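Local coordinates for glutaredoxin related protein (Sulfolobus solfataricus, PDB 4MNN), which probably catalyses thiol-disulfide exchange as an atypical protein disulfide oxidoreductase built from thioredoxin-fold units, at residues R100-F106 with P154-D160; Y59-G64 with L133-D137; K46-V50 with T139-E143. All blocks are in the same frame, centred on the assembly; numbering follows the deposited sequence.

Contact 1: residues R100-F106 with P154-D160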
loop_
_atom_site.group_PDB
_atom_site.type_symbol
_atom_site.label_atom_id
_atom_site.label_comp_id
_atom_site.label_asym_id
_atom_site.label_seq_id
_atom_site.Cartn_x
_atom_site.Cartn_y
_atom_site.Cartn_z
ATOM N N ARG A 100 -11.818 -2.809 -12.594
ATOM C CA ARG A 100 -10.978 -3.917 -13.037
ATOM C C ARG A 100 -9.621 -3.409 -13.517
ATOM O O ARG A 100 -9.501 -2.281 -14.022
ATOM C CB ARG A 100 -11.645 -4.674 -14.182
ATOM C CG ARG A 100 -12.786 -5.596 -13.744
ATOM C CD ARG A 100 -13.221 -6.504 -14.882
ATOM N NE ARG A 100 -14.040 -7.632 -14.417
ATOM C CZ ARG A 100 -13.553 -8.804 -14.017
ATOM N NH1 ARG A 100 -14.380 -9.763 -13.619
ATOM N NH2 ARG A 100 -12.243 -9.029 -14.029
ATOM N N GLY A 101 -8.605 -4.241 -13.338
ATOM C CA GLY A 101 -7.295 -3.883 -13.832
ATOM C C GLY A 101 -6.329 -3.136 -12.947
ATOM O O GLY A 101 -6.475 -3.021 -11.737
ATOM N N SER A 102 -5.327 -2.589 -13.597
ATOM C CA SER A 102 -4.276 -1.877 -12.889
ATOM C C SER A 102 -4.752 -0.556 -12.310
ATOM O O SER A 102 -5.476 0.197 -12.960
ATOM C CB SER A 102 -3.124 -1.609 -13.854
ATOM O OG SER A 102 -2.144 -0.761 -13.271
ATOM N N VAL A 103 -4.343 -0.306 -11.075
ATOM C CA VAL A 103 -4.624 0.953 -10.403
ATOM C C VAL A 103 -3.279 1.327 -9.779
ATOM O O VAL A 103 -2.759 0.589 -8.935
ATOM C CB VAL A 103 -5.691 0.813 -9.268
ATOM C CG1 VAL A 103 -5.908 2.195 -8.569
ATOM C CG2 VAL A 103 -7.004 0.310 -9.856
ATOM N N LYS A 104 -2.686 2.437 -10.220
ATOM C CA LYS A 104 -1.425 2.900 -9.657
ATOM C C LYS A 104 -1.614 4.244 -9.009
ATOM O O LYS A 104 -2.124 5.182 -9.631
ATOM C CB LYS A 104 -0.345 3.037 -10.726
ATOM C CG LYS A 104 -0.027 1.689 -11.353
ATOM C CD LYS A 104 0.965 1.796 -12.501
ATOM C CE LYS A 104 1.257 0.356 -12.987
ATOM N NZ LYS A 104 2.401 0.305 -13.890
ATOM N N LEU A 105 -1.170 4.335 -7.768
ATOM C CA LEU A 105 -1.265 5.579 -7.016
ATOM C C LEU A 105 0.143 6.115 -6.793
ATOM O O LEU A 105 0.992 5.391 -6.293
ATOM C CB LEU A 105 -1.915 5.327 -5.643
ATOM C CG LEU A 105 -1.831 6.547 -4.705
ATOM C CD1 LEU A 105 -2.663 7.689 -5.279
ATOM C CD2 LEU A 105 -2.348 6.200 -3.276
ATOM N N PHE A 106 0.395 7.353 -7.201
ATOM C CA PHE A 106 1.669 7.999 -6.955
ATOM C C PHE A 106 1.516 8.932 -5.772
ATOM O O PHE A 106 0.562 9.704 -5.705
ATOM C CB PHE A 106 2.116 8.780 -8.194
ATOM C CG PHE A 106 2.482 7.860 -9.351
ATOM C CD1 PHE A 106 3.796 7.464 -9.543
ATOM C CD2 PHE A 106 1.488 7.293 -10.141
ATOM C CE1 PHE A 106 4.121 6.514 -10.497
ATOM C CE2 PHE A 106 1.794 6.332 -11.107
ATOM C CZ PHE A 106 3.120 5.947 -11.277
ATOM N N PRO A 154 -1.642 13.493 -4.595
ATOM C CA PRO A 154 -1.752 12.133 -5.128
ATOM C C PRO A 154 -2.236 12.147 -6.572
ATOM O O PRO A 154 -2.949 13.071 -6.998
ATOM C CB PRO A 154 -2.800 11.480 -4.217
ATOM C CG PRO A 154 -3.694 12.653 -3.855
ATOM C CD PRO A 154 -2.664 13.724 -3.549
ATOM N N LYS A 155 -1.861 11.115 -7.331
ATOM C CA LYS A 155 -2.314 11.004 -8.717
ATOM C C LYS A 155 -2.571 9.508 -8.973
ATOM O O LYS A 155 -1.704 8.691 -8.706
ATOM C CB LYS A 155 -1.236 11.524 -9.687
ATOM C CG LYS A 155 -1.713 11.480 -11.170
ATOM C CD LYS A 155 -3.003 12.316 -11.385
ATOM C CE LYS A 155 -3.530 12.188 -12.832
ATOM N NZ LYS A 155 -4.885 12.867 -13.041
ATOM N N ILE A 156 -3.766 9.159 -9.460
ATOM C CA ILE A 156 -4.076 7.751 -9.708
ATOM C C ILE A 156 -4.095 7.541 -11.212
ATOM O O ILE A 156 -4.643 8.368 -11.963
ATOM C CB ILE A 156 -5.484 7.354 -9.174
ATOM C CG1 ILE A 156 -5.619 7.705 -7.679
ATOM C CG2 ILE A 156 -5.697 5.871 -9.377
ATOM C CD1 ILE A 156 -7.106 7.587 -7.138
ATOM N N ILE A 157 -3.467 6.454 -11.631
ATOM C CA ILE A 157 -3.412 6.063 -13.042
ATOM C C ILE A 157 -4.169 4.743 -13.155
ATOM O O ILE A 157 -3.878 3.788 -12.440
ATOM C CB ILE A 157 -1.939 5.836 -13.514
ATOM C CG1 ILE A 157 -1.121 7.111 -13.305
ATOM C CG2 ILE A 157 -1.925 5.373 -15.010
ATOM C CD1 ILE A 157 -1.596 8.318 -14.104
ATOM N N PHE A 158 -5.176 4.702 -14.019
ATOM C CA PHE A 158 -5.934 3.476 -14.236
ATOM C C PHE A 158 -5.568 2.839 -15.604
ATOM O O PHE A 158 -5.435 3.554 -16.596
ATOM C CB PHE A 158 -7.440 3.778 -14.239
ATOM C CG PHE A 158 -7.941 4.399 -12.957
ATOM C CD1 PHE A 158 -7.969 5.780 -12.799
ATOM C CD2 PHE A 158 -8.400 3.600 -11.929
ATOM C CE1 PHE A 158 -8.457 6.363 -11.625
ATOM C CE2 PHE A 158 -8.891 4.153 -10.747
ATOM C CZ PHE A 158 -8.923 5.546 -10.589
ATOM N N ASN A 159 -5.415 1.521 -15.618
ATOM C CA ASN A 159 -5.096 0.745 -16.817
ATOM C C ASN A 159 -3.885 1.284 -17.557
ATOM O O ASN A 159 -3.818 1.182 -18.790
ATOM C CB ASN A 159 -6.328 0.689 -17.739
ATOM C CG ASN A 159 -7.519 0.039 -17.056
ATOM O OD1 ASN A 159 -7.445 -1.117 -16.643
ATOM N ND2 ASN A 159 -8.616 0.789 -16.903
ATOM N N ASP A 160 -2.925 1.819 -16.802
ATOM C CA ASP A 160 -1.693 2.419 -17.362
ATOM C C ASP A 160 -1.961 3.522 -18.380
ATOM O O ASP A 160 -1.104 3.840 -19.212
ATOM C CB ASP A 160 -0.819 1.343 -18.027
ATOM C CG ASP A 160 -0.283 0.343 -17.039
ATOM O OD1 ASP A 160 0.717 0.640 -16.369
ATOM O OD2 ASP A 160 -0.874 -0.748 -16.903
HETATM O O HOH W 1 -10.431 -1.858 -16.628
HETATM O O HOH W 2 -2.498 1.894 -13.999
HETATM O O HOH W 3 -5.407 -2.525 -16.590
#
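Strands 101-106 and 155-158 run antiparallel, their axes 4.6 Å apart at 162°, with Lys-104 facing Ile-157 and Phe-106 facing Lys-155 in hydrogen-bonded pairs. The Lys-104/Ile-157 pair is tight and straight, Ile-157 N lying 2.7 Å from Lys-104 O, while the bond from Lys-155 N to Phe-106 O is longer and bent to 153°. On one face, Val-103 and Ile-156 lie side by side, CG1 to CG2 at 3.8 Å, and Ile-156 CG2 also sits over the rim of one face of the Phe-158 ring. Farther along, Leu-105 CD1 touches both Ile-156 CG1 and Pro-154 CB. On the other face, Ile-157 CG1 packs 3.7 Å from Phe-106 CE2. There Lys-104, extended beyond CG, carries NZ to Asp-160 OD1, a salt bridge of 3.0 Å; Tyr-148 OH hydrogen-bonds to both of these charged atoms. Past the strand end, Asn-159 N still donates to Ser-102 O. Two waters supplement these direct bonds: one joins Ser-102 OG, Ile-157 O and Asp-160 N, the other links Ser-102 N to Asn-159 OD1. Pro-154 follows a cis peptide bond and touches Cys-111 and Cys-114, the disulfide-bonded CxxC pair. A cis-proline just before an antiparallel strand, facing the CxxC, is a hallmark of the thioredoxin fold.

Contact 2: residues Y59-G64 with L133-D137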
loop_
_atom_site.group_PDB
_atom_site.type_symbol
_atom_site.label_atom_id
_atom_site.label_comp_id
_atom_site.label_asym_id
_atom_site.label_seq_id
_atom_site.Cartn_x
_atom_site.Cartn_y
_atom_site.Cartn_z
ATOM N N TYR A 59 -2.375 -8.201 -1.849
ATOM C CA TYR A 59 -3.304 -7.094 -1.768
ATOM C C TYR A 59 -2.770 -5.880 -2.477
ATOM O O TYR A 59 -3.516 -5.174 -3.158
ATOM C CB TYR A 59 -3.618 -6.779 -0.310
ATOM C CG TYR A 59 -4.529 -7.831 0.279
ATOM C CD1 TYR A 59 -4.026 -9.068 0.676
ATOM C CD2 TYR A 59 -5.909 -7.608 0.370
ATOM C CE1 TYR A 59 -4.883 -10.088 1.156
ATOM C CE2 TYR A 59 -6.769 -8.611 0.847
ATOM C CZ TYR A 59 -6.241 -9.843 1.234
ATOM O OH TYR A 59 -7.077 -10.844 1.721
ATOM N N TYR A 60 -1.476 -5.631 -2.328
ATOM C CA TYR A 60 -0.858 -4.529 -3.054
ATOM C C TYR A 60 0.638 -4.555 -2.858
ATOM O O TYR A 60 1.156 -5.301 -2.019
ATOM C CB TYR A 60 -1.433 -3.183 -2.565
ATOM C CG TYR A 60 -1.174 -2.884 -1.103
ATOM C CD1 TYR A 60 0.056 -2.379 -0.683
ATOM C CD2 TYR A 60 -2.155 -3.126 -0.133
ATOM C CE1 TYR A 60 0.301 -2.114 0.670
ATOM C CE2 TYR A 60 -1.912 -2.877 1.239
ATOM C CZ TYR A 60 -0.695 -2.374 1.626
ATOM O OH TYR A 60 -0.396 -2.118 2.968
ATOM N N THR A 61 1.329 -3.735 -3.642
ATOM C CA THR A 61 2.772 -3.570 -3.519
ATOM C C THR A 61 2.948 -2.061 -3.402
ATOM O O THR A 61 2.324 -1.298 -4.161
ATOM C CB THR A 61 3.556 -3.963 -4.780
ATOM O OG1 THR A 61 3.371 -5.346 -5.048
ATOM C CG2 THR A 61 5.070 -3.712 -4.566
ATOM N N TYR A 62 3.779 -1.656 -2.453
ATOM C CA TYR A 62 4.107 -0.268 -2.231
ATOM C C TYR A 62 5.581 -0.165 -2.645
ATOM O O TYR A 62 6.456 -0.827 -2.026
ATOM C CB TYR A 62 3.985 0.048 -0.739
ATOM C CG TYR A 62 4.142 1.508 -0.422
ATOM C CD1 TYR A 62 3.038 2.302 -0.078
ATOM C CD2 TYR A 62 5.415 2.113 -0.441
ATOM C CE1 TYR A 62 3.199 3.662 0.241
ATOM C CE2 TYR A 62 5.587 3.467 -0.124
ATOM C CZ TYR A 62 4.486 4.235 0.210
ATOM O OH TYR A 62 4.672 5.583 0.481
ATOM N N TYR A 63 5.838 0.622 -3.683
ATOM C CA TYR A 63 7.182 0.850 -4.182
ATOM C C TYR A 63 7.771 2.087 -3.502
ATOM O O TYR A 63 7.464 3.223 -3.865
ATOM C CB TYR A 63 7.134 1.006 -5.701
ATOM C CG TYR A 63 6.679 -0.283 -6.379
ATOM C CD1 TYR A 63 5.350 -0.449 -6.811
ATOM C CD2 TYR A 63 7.601 -1.317 -6.636
ATOM C CE1 TYR A 63 4.958 -1.590 -7.482
ATOM C CE2 TYR A 63 7.219 -2.473 -7.321
ATOM C CZ TYR A 63 5.901 -2.602 -7.739
ATOM O OH TYR A 63 5.512 -3.750 -8.406
ATOM N N GLY A 64 8.622 1.813 -2.505
ATOM C CA GLY A 64 9.268 2.817 -1.681
ATOM C C GLY A 64 9.159 2.250 -0.283
ATOM O O GLY A 64 8.992 1.024 -0.137
ATOM N N LEU A 133 -3.543 -3.266 -7.333
ATOM C CA LEU A 133 -3.092 -2.002 -6.747
ATOM C C LEU A 133 -1.590 -1.925 -6.516
ATOM O O LEU A 133 -0.995 -2.807 -5.905
ATOM C CB LEU A 133 -3.809 -1.765 -5.387
ATOM C CG LEU A 133 -3.385 -0.479 -4.642
ATOM C CD1 LEU A 133 -3.795 0.727 -5.495
ATOM C CD2 LEU A 133 -4.035 -0.430 -3.247
ATOM N N GLU A 134 -0.978 -0.859 -7.001
ATOM C CA GLU A 134 0.452 -0.619 -6.777
ATOM C C GLU A 134 0.566 0.821 -6.342
ATOM O O GLU A 134 -0.099 1.694 -6.931
ATOM C CB GLU A 134 1.247 -0.853 -8.069
ATOM C CG GLU A 134 1.266 -2.367 -8.425
ATOM C CD GLU A 134 1.949 -2.683 -9.742
ATOM O OE1 GLU A 134 1.472 -2.228 -10.798
ATOM O OE2 GLU A 134 2.961 -3.397 -9.704
ATOM N N ILE A 135 1.388 1.082 -5.327
ATOM C CA ILE A 135 1.577 2.449 -4.834
ATOM C C ILE A 135 3.020 2.771 -5.104
ATOM O O ILE A 135 3.864 1.923 -4.903
ATOM C CB ILE A 135 1.387 2.546 -3.310
ATOM C CG1 ILE A 135 0.145 1.755 -2.879
ATOM C CG2 ILE A 135 1.321 4.032 -2.900
ATOM C CD1 ILE A 135 -1.160 2.268 -3.425
ATOM N N TYR A 136 3.301 3.986 -5.566
ATOM C CA TYR A 136 4.681 4.392 -5.843
ATOM C C TYR A 136 5.047 5.679 -5.148
ATOM O O TYR A 136 4.326 6.651 -5.272
ATOM C CB TYR A 136 4.893 4.656 -7.335
ATOM C CG TYR A 136 4.726 3.446 -8.218
ATOM C CD1 TYR A 136 3.454 3.034 -8.654
ATOM C CD2 TYR A 136 5.844 2.712 -8.620
ATOM C CE1 TYR A 136 3.296 1.918 -9.480
ATOM C CE2 TYR A 136 5.700 1.582 -9.442
ATOM C CZ TYR A 136 4.430 1.197 -9.869
ATOM O OH TYR A 136 4.293 0.086 -10.674
ATOM N N ASP A 137 6.164 5.673 -4.423
ATOM C CA ASP A 137 6.711 6.890 -3.821
ATOM C C ASP A 137 7.437 7.529 -5.037
ATOM O O ASP A 137 8.483 7.039 -5.502
ATOM C CB ASP A 137 7.734 6.573 -2.731
ATOM C CG ASP A 137 8.396 7.844 -2.142
ATOM O OD1 ASP A 137 8.513 8.866 -2.838
ATOM O OD2 ASP A 137 8.843 7.814 -0.986
HETATM O O HOH W 4 -4.421 -5.479 -5.811
HETATM O O HOH W 5 7.180 6.549 0.931
#
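The central parallel strand pair of the mixed sheet lies here, where strand 57-63 of the N-terminal thioredoxin-like half meets strand 131-137 of the C-terminal half. Ile-135 uses both its N and its O towards the neighbouring strand: its N donates to Thr-61 O, and its O accepts Tyr-63 N at 2.7 Å in a nearly straight bond of 176°. Asp-137 N continues the pattern to Tyr-63 O, whereas Thr-61 N to Leu-133 O is weak at 3.4 Å. Tyr-63 and Tyr-136 point the same way from one face of the sheet, their rings 12° from parallel but slid apart, so that Tyr-63 CD1 sits 3.3 Å from Tyr-136 CE2, over the rim of that ring's face. Thr-61 CG2 lies over the rim of one face of Tyr-63. With Glu-134 stretched out beyond CG, its OE2 receives the Tyr-63 hydroxyl at 2.9 Å on the anti side, 27° out of the carboxylate plane. Across the sheet, toward helix 114-127, Tyr-62 CD1 rests 3.6 Å from Ile-135 CB, and Leu-133 CD2 packs on Tyr-60 CB. A water accepts from Tyr-62 OH and donates to Asp-137 OD2, while Asp-137 OD1 hydrogen-bonds to Thr-139 OG1. The hydroxyl bond and the neighbouring ring restrict rotation of Tyr-63, and donation to OE2 would probably help stabilise negative charge on Glu-134.

Contact 3: residues K46-V50 with T139-E143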
loop_
_atom_site.group_PDB
_atom_site.type_symbol
_atom_site.label_atom_id
_atom_site.label_comp_id
_atom_site.label_asym_id
_atom_site.label_seq_id
_atom_site.Cartn_x
_atom_site.Cartn_y
_atom_site.Cartn_z
ATOM N N LYS A 46 16.892 -3.249 -6.432
ATOM C CA LYS A 46 17.607 -2.001 -6.682
ATOM C C LYS A 46 16.969 -0.861 -5.896
ATOM O O LYS A 46 17.639 0.125 -5.528
ATOM C CB LYS A 46 17.591 -1.691 -8.178
ATOM C CG LYS A 46 18.125 -2.851 -9.004
ATOM C CD LYS A 46 18.149 -2.548 -10.499
ATOM C CE LYS A 46 18.854 -3.675 -11.241
ATOM N NZ LYS A 46 18.638 -3.609 -12.725
ATOM N N LYS A 47 15.664 -0.986 -5.643
ATOM C CA LYS A 47 14.943 0.030 -4.878
ATOM C C LYS A 47 14.027 -0.703 -3.887
ATOM O O LYS A 47 13.655 -1.836 -4.093
ATOM C CB LYS A 47 14.120 0.925 -5.805
ATOM C CG LYS A 47 14.948 1.897 -6.701
ATOM C CD LYS A 47 13.986 2.675 -7.603
ATOM C CE LYS A 47 14.660 3.795 -8.385
ATOM N NZ LYS A 47 15.428 4.699 -7.502
ATOM N N PRO A 48 13.657 -0.044 -2.809
ATOM C CA PRO A 48 12.798 -0.690 -1.814
ATOM C C PRO A 48 11.365 -0.983 -2.240
ATOM O O PRO A 48 10.788 -0.294 -3.109
ATOM C CB PRO A 48 12.851 0.296 -0.629
ATOM C CG PRO A 48 13.103 1.624 -1.273
ATOM C CD PRO A 48 14.079 1.304 -2.380
ATOM N N LEU A 49 10.790 -2.024 -1.646
ATOM C CA LEU A 49 9.390 -2.283 -1.897
ATOM C C LEU A 49 8.855 -3.143 -0.791
ATOM O O LEU A 49 9.625 -3.761 -0.051
ATOM C CB LEU A 49 9.118 -2.908 -3.275
ATOM C CG LEU A 49 9.110 -4.361 -3.785
ATOM C CD1 LEU A 49 10.366 -4.554 -4.597
ATOM C CD2 LEU A 49 8.887 -5.390 -2.685
ATOM N N VAL A 50 7.536 -3.166 -0.647
ATOM C CA VAL A 50 6.897 -4.007 0.351
ATOM C C VAL A 50 5.578 -4.485 -0.230
ATOM O O VAL A 50 4.796 -3.692 -0.756
ATOM C CB VAL A 50 6.637 -3.270 1.699
ATOM C CG1 VAL A 50 5.663 -2.142 1.510
ATOM C CG2 VAL A 50 6.108 -4.275 2.739
ATOM N N THR A 139 9.172 10.097 -5.349
ATOM C CA THR A 139 10.517 10.658 -5.120
ATOM C C THR A 139 11.566 9.580 -5.277
ATOM O O THR A 139 12.724 9.847 -5.645
ATOM C CB THR A 139 10.663 11.281 -3.683
ATOM O OG1 THR A 139 10.590 10.256 -2.672
ATOM C CG2 THR A 139 9.574 12.304 -3.463
ATOM N N GLU A 140 11.157 8.348 -5.019
ATOM C CA GLU A 140 12.061 7.201 -5.103
ATOM C C GLU A 140 11.972 6.570 -6.490
ATOM O O GLU A 140 12.991 6.281 -7.125
ATOM C CB GLU A 140 11.656 6.185 -4.012
ATOM C CG GLU A 140 12.522 4.938 -3.920
ATOM C CD GLU A 140 13.957 5.277 -3.586
ATOM O OE1 GLU A 140 14.162 6.120 -2.695
ATOM O OE2 GLU A 140 14.858 4.701 -4.211
ATOM N N TYR A 141 10.754 6.356 -6.981
ATOM C CA TYR A 141 10.577 5.757 -8.309
ATOM C C TYR A 141 10.322 6.852 -9.346
ATOM O O TYR A 141 9.218 6.971 -9.920
ATOM C CB TYR A 141 9.432 4.738 -8.266
ATOM C CG TYR A 141 9.844 3.450 -7.576
ATOM C CD1 TYR A 141 10.037 3.394 -6.193
ATOM C CD2 TYR A 141 10.059 2.294 -8.317
ATOM C CE1 TYR A 141 10.422 2.200 -5.574
ATOM C CE2 TYR A 141 10.453 1.086 -7.713
ATOM C CZ TYR A 141 10.622 1.038 -6.352
ATOM O OH TYR A 141 10.947 -0.170 -5.770
ATOM N N GLU A 142 11.361 7.663 -9.578
ATOM C CA GLU A 142 11.264 8.792 -10.527
ATOM C C GLU A 142 10.972 8.414 -11.980
ATOM O O GLU A 142 10.291 9.150 -12.693
ATOM C CB GLU A 142 12.552 9.618 -10.465
ATOM C CG GLU A 142 12.953 9.950 -9.028
ATOM C CD GLU A 142 14.220 10.787 -8.943
ATOM O OE1 GLU A 142 14.130 12.012 -9.066
ATOM O OE2 GLU A 142 15.299 10.214 -8.755
ATOM N N GLU A 143 11.476 7.277 -12.426
ATOM C CA GLU A 143 11.216 6.867 -13.799
ATOM C C GLU A 143 9.741 6.559 -14.013
ATOM O O GLU A 143 9.144 6.931 -15.047
ATOM C CB GLU A 143 12.060 5.635 -14.141
ATOM C CG GLU A 143 13.550 5.938 -14.228
ATOM C CD GLU A 143 14.384 4.677 -14.509
ATOM O OE1 GLU A 143 14.183 4.051 -15.581
ATOM O OE2 GLU A 143 15.228 4.320 -13.653
#
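One face of the Tyr-141 ring carries the aliphatic chain of Lys-47, whose CD stands 3.8 Å from the ring centroid and almost directly above it, a CH-pi contact. Pro-48 O lies at the ring's edge, in its plane, and accepts a hydrogen bond from Tyr-141 OH at 2.7 Å. That donor stands 45° out of the carbonyl plane of Pro-48. Outside the two segments, the ring also meets Tyr-63 edge-to-face. The lysine chain and the tyrosine run antiparallel, one over the other, which leaves Lys-47 CB near the phenol end, 3.4 Å from Tyr-141 OH, and lifts the ammonium further above the face. A bend at the last torsion (chi4 -53°) turns NZ to Glu-140 O, where the hydrogen bond measures 2.9 Å. The same NZ forms a weak salt bridge of 3.3 Å with Glu-140 OE2, brought within range by the folding of the glutamate at chi2 (61°). Pro-48 CD packs against that carboxylate oxygen at 3.9 Å. Tyr-141 is the N-cap residue of helix 142-147, so the contact fastens the start of this helix to the loop leading into strand 49-54. Two bonds hold the ammonium, the firmer one to a backbone carbonyl; Glu-142 and Glu-143 close by would probably add a favourable field for the cation, while its cation-pi attraction to Tyr-141 is at most weak.

Contacts 1 and 2 lie 10 Å apart, centre to centre, as do contacts 2 and 3; contacts 1 and 3 are 16 Å apart and do not touch. All reach one mixed sheet, in which strands 49-54, 57-63, 131-137, 101-107 and 155-158 are successive neighbours. Strands 131-137 and 101-107 join contacts 1 and 2, with Leu-105 N probably bonded to Glu-134 O; Tyr-62 N probably bonds to Val-50 O between contacts 2 and 3. Along the chain, contact 2 is nested within the loop closed by contact 3, while contact 1 alternates with both. Contacts 2 and 3 thus join the two thioredoxin-like halves, whereas contact 1 lies within the second.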